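Dihydrofolate reductase (Enterococcus faecalis, PDB 4M7U) probably catalyses the NADPH-dependent reduction of 7,8-dihydrofolate to tetrahydrofolate, a key step of folate metabolism that supplies glycine, purine and DNA precursor synthesis. Local coordinates at residues D140-G152 with N158-N170. Sequence-based numbering, arbitrary orientation.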
ATOM      1  N   ASP A 140     -12.210   8.363  -5.444  1.00 22.01           N
ATOM      2  CA  ASP A 140     -12.542   9.059  -6.678  1.00 18.88           C
ATOM      3  C   ASP A 140     -11.744   8.460  -7.834  1.00 15.08           C
ATOM      4  O   ASP A 140     -10.572   8.794  -8.025  1.00 19.61           O
ATOM      5  CB  ASP A 140     -12.231  10.558  -6.551  1.00 18.55           C
ATOM      6  CG  ASP A 140     -12.584  11.333  -7.810  1.00 23.43           C
ATOM      7  OD1 ASP A 140     -12.125  12.487  -7.958  1.00 29.03           O
ATOM      8  OD2 ASP A 140     -13.311  10.778  -8.668  1.00 23.55           O
ATOM      9  N   TRP A 141     -12.367   7.585  -8.615  1.00 13.37           N
ATOM     10  CA  TRP A 141     -11.674   6.982  -9.758  1.00 13.86           C
ATOM     11  C   TRP A 141     -11.620   7.881 -11.008  1.00 20.00           C
ATOM     12  O   TRP A 141     -10.924   7.560 -11.977  1.00 17.11           O
ATOM     13  CB  TRP A 141     -12.313   5.638 -10.118  1.00 14.81           C
ATOM     14  CG  TRP A 141     -11.969   4.498  -9.181  1.00 19.06           C
ATOM     15  CD1 TRP A 141     -12.752   3.982  -8.184  1.00 18.58           C
ATOM     16  CD2 TRP A 141     -10.752   3.719  -9.182  1.00 16.76           C
ATOM     17  NE1 TRP A 141     -12.097   2.934  -7.564  1.00 20.62           N
ATOM     18  CE2 TRP A 141     -10.880   2.757  -8.150  1.00 10.20           C
ATOM     19  CE3 TRP A 141      -9.581   3.757  -9.945  1.00 12.19           C
ATOM     20  CZ2 TRP A 141      -9.865   1.822  -7.876  1.00 10.50           C
ATOM     21  CZ3 TRP A 141      -8.582   2.828  -9.676  1.00 11.18           C
ATOM     22  CH2 TRP A 141      -8.736   1.864  -8.647  1.00 11.69           C
ATOM     23  N   SER A 142     -12.337   9.003 -10.981  1.00 18.10           N
ATOM     24  CA  SER A 142     -12.432   9.879 -12.158  1.00 18.04           C
ATOM     25  C   SER A 142     -11.123  10.569 -12.507  1.00 18.15           C
ATOM     26  O   SER A 142     -10.912  10.967 -13.655  1.00 24.20           O
ATOM     27  CB  SER A 142     -13.540  10.917 -11.977  1.00 21.80           C
ATOM     28  OG  SER A 142     -13.198  11.867 -10.989  1.00 28.31           O
ATOM     29  N   VAL A 143     -10.229  10.689 -11.529  1.00 20.13           N
ATOM     30  CA  VAL A 143      -8.921  11.322 -11.763  1.00 15.16           C
ATOM     31  C   VAL A 143      -7.815  10.319 -12.133  1.00 20.60           C
ATOM     32  O   VAL A 143      -6.662  10.698 -12.370  1.00 20.05           O
ATOM     33  CB  VAL A 143      -8.484  12.172 -10.551  1.00 22.30           C
ATOM     34  CG1 VAL A 143      -9.511  13.260 -10.280  1.00 15.77           C
ATOM     35  CG2 VAL A 143      -8.313  11.293  -9.314  1.00 18.52           C
ATOM     36  N   TRP A 144      -8.177   9.041 -12.198  1.00 20.35           N
ATOM     37  CA  TRP A 144      -7.218   7.984 -12.510  1.00 19.12           C
ATOM     38  C   TRP A 144      -7.554   7.316 -13.842  1.00 19.46           C
ATOM     39  O   TRP A 144      -8.731   7.180 -14.191  1.00 27.37           O
ATOM     40  CB  TRP A 144      -7.219   6.922 -11.389  1.00 15.85           C
ATOM     41  CG  TRP A 144      -6.669   7.432 -10.062  1.00 17.70           C
ATOM     42  CD1 TRP A 144      -7.381   7.822  -8.960  1.00 11.38           C
ATOM     43  CD2 TRP A 144      -5.285   7.611  -9.734  1.00 17.95           C
ATOM     44  NE1 TRP A 144      -6.520   8.214  -7.955  1.00 10.47           N
ATOM     45  CE2 TRP A 144      -5.233   8.096  -8.405  1.00 14.67           C
ATOM     46  CE3 TRP A 144      -4.088   7.392 -10.430  1.00 15.12           C
ATOM     47  CZ2 TRP A 144      -4.020   8.383  -7.769  1.00 12.44           C
ATOM     48  CZ3 TRP A 144      -2.888   7.666  -9.796  1.00 14.79           C
ATOM     49  CH2 TRP A 144      -2.864   8.165  -8.478  1.00 18.79           C
ATOM     50  N   GLU A 145      -6.525   6.893 -14.576  1.00 25.01           N
ATOM     51  CA  GLU A 145      -6.716   6.015 -15.737  1.00 27.15           C
ATOM     52  C   GLU A 145      -5.647   4.911 -15.776  1.00 16.46           C
ATOM     53  O   GLU A 145      -4.510   5.110 -15.327  1.00 16.43           O
ATOM     54  CB  GLU A 145      -6.711   6.818 -17.045  1.00 22.41           C
ATOM     55  CG  GLU A 145      -5.321   7.237 -17.483  1.00 25.86           C
ATOM     56  CD  GLU A 145      -5.335   8.294 -18.576  1.00 35.38           C
ATOM     57  OE1 GLU A 145      -6.337   8.381 -19.320  1.00 45.43           O
ATOM     58  OE2 GLU A 145      -4.335   9.038 -18.680  1.00 37.86           O
ATOM     59  N   LYS A 146      -6.017   3.746 -16.303  1.00 17.00           N
ATOM     60  CA  LYS A 146      -5.113   2.600 -16.321  1.00 18.37           C
ATOM     61  C   LYS A 146      -4.125   2.742 -17.466  1.00 17.42           C
ATOM     62  O   LYS A 146      -4.523   2.834 -18.624  1.00 20.07           O
ATOM     63  CB  LYS A 146      -5.897   1.292 -16.452  1.00 13.37           C
ATOM     64  CG  LYS A 146      -5.020   0.035 -16.288  1.00 26.16           C
ATOM     65  CD  LYS A 146      -5.853  -1.221 -15.981  1.00 20.40           C
ATOM     66  CE  LYS A 146      -6.759  -1.598 -17.149  1.00 25.72           C
ATOM     67  NZ  LYS A 146      -7.564  -2.827 -16.855  1.00 25.35           N
ATOM     68  N   VAL A 147      -2.837   2.770 -17.148  1.00 15.22           N
ATOM     69  CA  VAL A 147      -1.822   2.980 -18.181  1.00 19.56           C
ATOM     70  C   VAL A 147      -1.066   1.697 -18.522  1.00 17.36           C
ATOM     71  O   VAL A 147      -0.395   1.614 -19.547  1.00 19.50           O
ATOM     72  CB  VAL A 147      -0.848   4.123 -17.811  1.00 22.84           C
ATOM     73  CG1 VAL A 147      -1.637   5.385 -17.524  1.00 19.43           C
ATOM     74  CG2 VAL A 147       0.007   3.758 -16.599  1.00 14.47           C
ATOM     75  N   ALA A 148      -1.202   0.688 -17.672  1.00 11.24           N
ATOM     76  CA  ALA A 148      -0.551  -0.587 -17.923  1.00 16.65           C
ATOM     77  C   ALA A 148      -1.309  -1.742 -17.269  1.00 20.35           C
ATOM     78  O   ALA A 148      -1.993  -1.563 -16.250  1.00 16.95           O
ATOM     79  CB  ALA A 148       0.903  -0.557 -17.456  1.00 16.42           C
ATOM     80  N   THR A 149      -1.190  -2.918 -17.876  1.00  9.80           N
ATOM     81  CA  THR A 149      -1.754  -4.131 -17.311  1.00 15.45           C
ATOM     82  C   THR A 149      -0.980  -5.321 -17.843  1.00 14.52           C
ATOM     83  O   THR A 149      -0.639  -5.367 -19.035  1.00 16.37           O
ATOM     84  CB  THR A 149      -3.286  -4.263 -17.591  1.00 16.15           C
ATOM     85  OG1 THR A 149      -3.825  -5.355 -16.833  1.00 13.28           O
ATOM     86  CG2 THR A 149      -3.580  -4.457 -19.090  1.00 19.12           C
ATOM     87  N   VAL A 150      -0.662  -6.256 -16.950  1.00 14.30           N
ATOM     88  CA  VAL A 150      -0.012  -7.510 -17.340  1.00 11.86           C
ATOM     89  C   VAL A 150      -0.582  -8.688 -16.536  1.00 17.78           C
ATOM     90  O   VAL A 150      -0.699  -8.623 -15.302  1.00 13.16           O
ATOM     91  CB  VAL A 150       1.535  -7.427 -17.203  1.00 19.16           C
ATOM     92  CG1 VAL A 150       1.930  -7.118 -15.789  1.00 18.00           C
ATOM     93  CG2 VAL A 150       2.198  -8.728 -17.633  1.00 21.44           C
ATOM     94  N   PRO A 151      -0.971  -9.761 -17.235  1.00  9.37           N
ATOM     95  CA  PRO A 151      -1.529 -10.915 -16.524  1.00 11.57           C
ATOM     96  C   PRO A 151      -0.433 -11.616 -15.742  1.00 16.17           C
ATOM     97  O   PRO A 151       0.706 -11.622 -16.192  1.00 14.14           O
ATOM     98  CB  PRO A 151      -2.030 -11.818 -17.658  1.00 21.24           C
ATOM     99  CG  PRO A 151      -1.207 -11.431 -18.837  1.00 13.06           C
ATOM    100  CD  PRO A 151      -0.942  -9.961 -18.695  1.00 16.09           C
ATOM    101  N   GLY A 152      -0.757 -12.188 -14.589  1.00 15.05           N
ATOM    102  CA  GLY A 152       0.249 -12.907 -13.832  1.00 13.46           C
ATOM    103  C   GLY A 152       0.282 -14.379 -14.206  1.00 20.63           C
ATOM    104  O   GLY A 152      -0.741 -14.962 -14.605  1.00 11.34           O
ATOM    105  N   ASN A 158       1.165 -20.359  -7.325  1.00 16.97           N
ATOM    106  CA  ASN A 158       0.267 -19.241  -7.528  1.00 19.00           C
ATOM    107  C   ASN A 158      -1.027 -19.722  -8.178  1.00 18.42           C
ATOM    108  O   ASN A 158      -1.074 -19.948  -9.392  1.00 20.10           O
ATOM    109  CB  ASN A 158       0.973 -18.192  -8.386  1.00 14.87           C
ATOM    110  CG  ASN A 158       2.258 -17.696  -7.742  1.00 16.41           C
ATOM    111  OD1 ASN A 158       2.254 -16.726  -6.975  1.00 14.84           O
ATOM    112  ND2 ASN A 158       3.367 -18.364  -8.045  1.00 24.05           N
ATOM    113  N   LEU A 159      -2.077 -19.863  -7.368  1.00 16.42           N
ATOM    114  CA  LEU A 159      -3.263 -20.639  -7.753  1.00 13.55           C
ATOM    115  C   LEU A 159      -4.380 -19.876  -8.464  1.00 13.31           C
ATOM    116  O   LEU A 159      -5.349 -20.487  -8.916  1.00 19.20           O
ATOM    117  CB  LEU A 159      -3.878 -21.297  -6.509  1.00 18.84           C
ATOM    118  CG  LEU A 159      -3.013 -22.215  -5.642  1.00 26.84           C
ATOM    119  CD1 LEU A 159      -3.839 -22.757  -4.475  1.00 27.22           C
ATOM    120  CD2 LEU A 159      -2.446 -23.360  -6.466  1.00 15.13           C
ATOM    121  N   TYR A 160      -4.275 -18.553  -8.537  1.00 10.65           N
ATOM    122  CA  TYR A 160      -5.401 -17.745  -8.993  1.00 13.85           C
ATOM    123  C   TYR A 160      -4.990 -16.895 -10.176  1.00 13.75           C
ATOM    124  O   TYR A 160      -3.864 -16.407 -10.209  1.00 13.93           O
ATOM    125  CB  TYR A 160      -5.907 -16.837  -7.851  1.00 13.36           C
ATOM    126  CG  TYR A 160      -6.007 -17.551  -6.518  1.00 14.72           C
ATOM    127  CD1 TYR A 160      -6.997 -18.497  -6.289  1.00 20.28           C
ATOM    128  CD2 TYR A 160      -5.095 -17.301  -5.504  1.00 16.66           C
ATOM    129  CE1 TYR A 160      -7.087 -19.170  -5.085  1.00 13.75           C
ATOM    130  CE2 TYR A 160      -5.175 -17.967  -4.292  1.00 13.06           C
ATOM    131  CZ  TYR A 160      -6.178 -18.902  -4.090  1.00 19.45           C
ATOM    132  OH  TYR A 160      -6.277 -19.576  -2.884  1.00 18.41           O
ATOM    133  N   ALA A 161      -5.902 -16.727 -11.139  1.00 12.73           N
ATOM    134  CA  ALA A 161      -5.698 -15.788 -12.233  1.00 16.19           C
ATOM    135  C   ALA A 161      -5.614 -14.403 -11.615  1.00 14.35           C
ATOM    136  O   ALA A 161      -6.359 -14.090 -10.685  1.00 12.66           O
ATOM    137  CB  ALA A 161      -6.856 -15.839 -13.220  1.00  6.48           C
ATOM    138  N   HIS A 162      -4.712 -13.568 -12.121  1.00 12.00           N
ATOM    139  CA  HIS A 162      -4.563 -12.238 -11.558  1.00  9.54           C
ATOM    140  C   HIS A 162      -3.966 -11.280 -12.577  1.00 15.51           C
ATOM    141  O   HIS A 162      -3.336 -11.718 -13.548  1.00 12.18           O
ATOM    142  CB  HIS A 162      -3.726 -12.300 -10.267  1.00 15.57           C
ATOM    143  CG  HIS A 162      -2.373 -12.926 -10.443  1.00 12.62           C
ATOM    144  ND1 HIS A 162      -2.192 -14.290 -10.566  1.00 16.82           N
ATOM    145  CD2 HIS A 162      -1.134 -12.375 -10.508  1.00 14.74           C
ATOM    146  CE1 HIS A 162      -0.904 -14.550 -10.701  1.00 13.25           C
ATOM    147  NE2 HIS A 162      -0.238 -13.418 -10.667  1.00 12.24           N
ATOM    148  N   ASP A 163      -4.200  -9.982 -12.372  1.00 10.18           N
ATOM    149  CA  ASP A 163      -3.597  -8.950 -13.204  1.00 12.41           C
ATOM    150  C   ASP A 163      -2.828  -7.958 -12.351  1.00 15.22           C
ATOM    151  O   ASP A 163      -3.248  -7.632 -11.231  1.00 12.48           O
ATOM    152  CB  ASP A 163      -4.650  -8.217 -14.056  1.00 12.16           C
ATOM    153  CG  ASP A 163      -5.244  -9.108 -15.134  1.00 12.74           C
ATOM    154  OD1 ASP A 163      -4.548  -9.381 -16.137  1.00 16.17           O
ATOM    155  OD2 ASP A 163      -6.392  -9.562 -14.968  1.00 13.20           O
ATOM    156  N   TYR A 164      -1.684  -7.514 -12.871  1.00 10.03           N
ATOM    157  CA  TYR A 164      -0.936  -6.423 -12.270  1.00 13.05           C
ATOM    158  C   TYR A 164      -1.237  -5.136 -13.039  1.00 16.23           C
ATOM    159  O   TYR A 164      -0.847  -4.993 -14.214  1.00 12.86           O
ATOM    160  CB  TYR A 164       0.565  -6.719 -12.327  1.00 13.14           C
ATOM    161  CG  TYR A 164       0.991  -7.917 -11.505  1.00 17.78           C
ATOM    162  CD1 TYR A 164       1.093  -9.180 -12.079  1.00 14.84           C
ATOM    163  CD2 TYR A 164       1.309  -7.781 -10.150  1.00 19.94           C
ATOM    164  CE1 TYR A 164       1.492 -10.286 -11.324  1.00  9.96           C
ATOM    165  CE2 TYR A 164       1.713  -8.886  -9.387  1.00 12.70           C
ATOM    166  CZ  TYR A 164       1.798 -10.128  -9.980  1.00 18.24           C
ATOM    167  OH  TYR A 164       2.198 -11.220  -9.223  1.00 17.74           O
ATOM    168  N   GLU A 165      -1.910  -4.193 -12.378  1.00  7.87           N
ATOM    169  CA  GLU A 165      -2.339  -2.974 -13.044  1.00  9.22           C
ATOM    170  C   GLU A 165      -1.608  -1.730 -12.538  1.00 11.71           C
ATOM    171  O   GLU A 165      -1.270  -1.636 -11.359  1.00 13.11           O
ATOM    172  CB  GLU A 165      -3.849  -2.783 -12.855  1.00 11.17           C
ATOM    173  CG  GLU A 165      -4.690  -3.983 -13.259  1.00 15.05           C
ATOM    174  CD  GLU A 165      -6.167  -3.757 -12.989  1.00 21.63           C
ATOM    175  OE1 GLU A 165      -6.496  -2.890 -12.134  1.00 17.32           O
ATOM    176  OE2 GLU A 165      -7.003  -4.434 -13.634  1.00 18.99           O
ATOM    177  N   THR A 166      -1.399  -0.766 -13.433  1.00 16.00           N
ATOM    178  CA  THR A 166      -0.838   0.531 -13.059  1.00 11.86           C
ATOM    179  C   THR A 166      -1.794   1.658 -13.451  1.00 17.96           C
ATOM    180  O   THR A 166      -2.268   1.697 -14.590  1.00 10.91           O
ATOM    181  CB  THR A 166       0.516   0.755 -13.756  1.00 14.71           C
ATOM    182  OG1 THR A 166       1.373  -0.366 -13.494  1.00 12.40           O
ATOM    183  CG2 THR A 166       1.191   2.049 -13.258  1.00 15.12           C
ATOM    184  N   TYR A 167      -2.077   2.568 -12.517  1.00 16.62           N
ATOM    185  CA  TYR A 167      -2.896   3.754 -12.803  1.00 12.96           C
ATOM    186  C   TYR A 167      -2.078   5.042 -12.619  1.00 20.97           C
ATOM    187  O   TYR A 167      -1.227   5.120 -11.728  1.00 11.06           O
ATOM    188  CB  TYR A 167      -4.142   3.785 -11.912  1.00 11.31           C
ATOM    189  CG  TYR A 167      -5.083   2.611 -12.111  1.00 13.57           C
ATOM    190  CD1 TYR A 167      -4.788   1.363 -11.579  1.00 11.46           C
ATOM    191  CD2 TYR A 167      -6.261   2.751 -12.837  1.00 16.09           C
ATOM    192  CE1 TYR A 167      -5.640   0.294 -11.751  1.00 16.82           C
ATOM    193  CE2 TYR A 167      -7.123   1.678 -13.020  1.00 11.55           C
ATOM    194  CZ  TYR A 167      -6.804   0.459 -12.475  1.00 10.95           C
ATOM    195  OH  TYR A 167      -7.639  -0.614 -12.647  1.00 19.17           O
ATOM    196  N   HIS A 168      -2.304   6.025 -13.491  1.00 16.38           N
ATOM    197  CA  HIS A 168      -1.653   7.335 -13.386  1.00 19.29           C
ATOM    198  C   HIS A 168      -2.769   8.373 -13.362  1.00 19.14           C
ATOM    199  O   HIS A 168      -3.909   8.070 -13.730  1.00 15.71           O
ATOM    200  CB  HIS A 168      -0.743   7.621 -14.592  1.00 16.19           C
ATOM    201  CG  HIS A 168       0.560   6.872 -14.604  1.00 18.16           C
ATOM    202  ND1 HIS A 168       1.438   6.935 -15.659  1.00 21.16           N
ATOM    203  CD2 HIS A 168       1.129   6.048 -13.681  1.00 21.26           C
ATOM    204  CE1 HIS A 168       2.496   6.182 -15.397  1.00 15.01           C
ATOM    205  NE2 HIS A 168       2.337   5.636 -14.213  1.00 18.59           N
ATOM    206  N   ARG A 169      -2.459   9.596 -12.943  1.00 23.79           N
ATOM    207  CA  ARG A 169      -3.480  10.647 -12.904  1.00 21.26           C
ATOM    208  C   ARG A 169      -3.795  11.198 -14.292  1.00 28.62           C
ATOM    209  O   ARG A 169      -2.902  11.297 -15.133  1.00 26.13           O
ATOM    210  CB  ARG A 169      -3.068  11.775 -11.944  1.00 18.88           C
ATOM    211  CG  ARG A 169      -3.326  11.405 -10.489  1.00 24.88           C
ATOM    212  CD  ARG A 169      -3.034  12.519  -9.507  1.00 29.33           C
ATOM    213  NE  ARG A 169      -3.470  12.102  -8.177  1.00 25.97           N
ATOM    214  CZ  ARG A 169      -4.659  12.382  -7.661  1.00 25.39           C
ATOM    215  NH1 ARG A 169      -5.527  13.116  -8.349  1.00 19.17           N
ATOM    216  NH2 ARG A 169      -4.966  11.942  -6.448  1.00 28.01           N
ATOM    217  N   ASN A 170      -5.062  11.543 -14.532  1.00 28.70           N
ATOM    218  CA  ASN A 170      -5.441  12.213 -15.781  1.00 30.27           C
ATOM    219  C   ASN A 170      -5.570  13.731 -15.628  1.00 33.68           C
ATOM    220  O   ASN A 170      -4.910  14.362 -14.795  1.00 36.84           O
ATOM    221  CB  ASN A 170      -6.732  11.620 -16.363  1.00 23.52           C
ATOM    222  CG  ASN A 170      -7.932  11.776 -15.429  1.00 29.27           C
ATOM    223  OD1 ASN A 170      -8.016  12.724 -14.647  1.00 38.04           O
ATOM    224  ND2 ASN A 170      -8.875  10.841 -15.520  1.00 26.65           N
TER
HETATM  225  O   HOH W   1      -2.069   9.380 -17.476  1.00 26.95           O
HETATM  226  O   HOH W   2      -6.209  -5.362 -16.064  1.00 17.27           O
HETATM  227  O   HOH W   3      -9.300  -2.552 -14.475  1.00 33.48           O
HETATM  228  O   HOH W   4      -3.505  -7.749 -17.875  1.00 13.83           O
HETATM  229  O   HOH W   5      -3.381 -14.666 -14.474  1.00 12.00           O
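Y167 sits between two side chains of 140-152. W141 brings a ring edge to one face of the phenol, CZ3 lying 3.8 Å from Y167 CE2 with the planes at 60° (edge-to-face), while the aliphatic part of K146 crosses the opposite face. The buried W144 starts away from the partner strand, but with CG anti to the carbonyl carbon (chi1 -68°) its ring returns to it: R169 CG rests over the six-membered ring, 3.9 Å from the centroid, a CH-pi contact. R169 runs extended past that ring, its NE bound by the carbonyl of C118. This end is the dense one, with I115 and L121 also against W144.

The two segments form the C-terminal antiparallel hairpin of the dihydrofolate reductase fold, where 144-151 edges the main sheet and 162-169 joins it to strand 120-126. A classic beta bulge interrupts the pairing: V147 N donates to T166 O at 2.8 Å, and A148 N reaches the same oxygen only weakly. V147 CG2, at the bulge, stands over the centre of the H168 ring. Past it, Y164 N donates almost straight to V150 O (2.8 Å, 176°).

On the face that also carries Y167, packing gives way to waters around K146, T149 and E165 OE2. K146 NZ and E165 OE2 make a long salt bridge of 3.6 Å, and two waters bridge the same pair. E165 OE1 accepts a hydrogen bond from Y167 OH at 2.6 Å, from above the carboxylate plane, and a salt bridge from R123. Further along, a water joins T149 OG1 to D163 OD1, whereas D163 OD2 is hydrogen-bonded to H127.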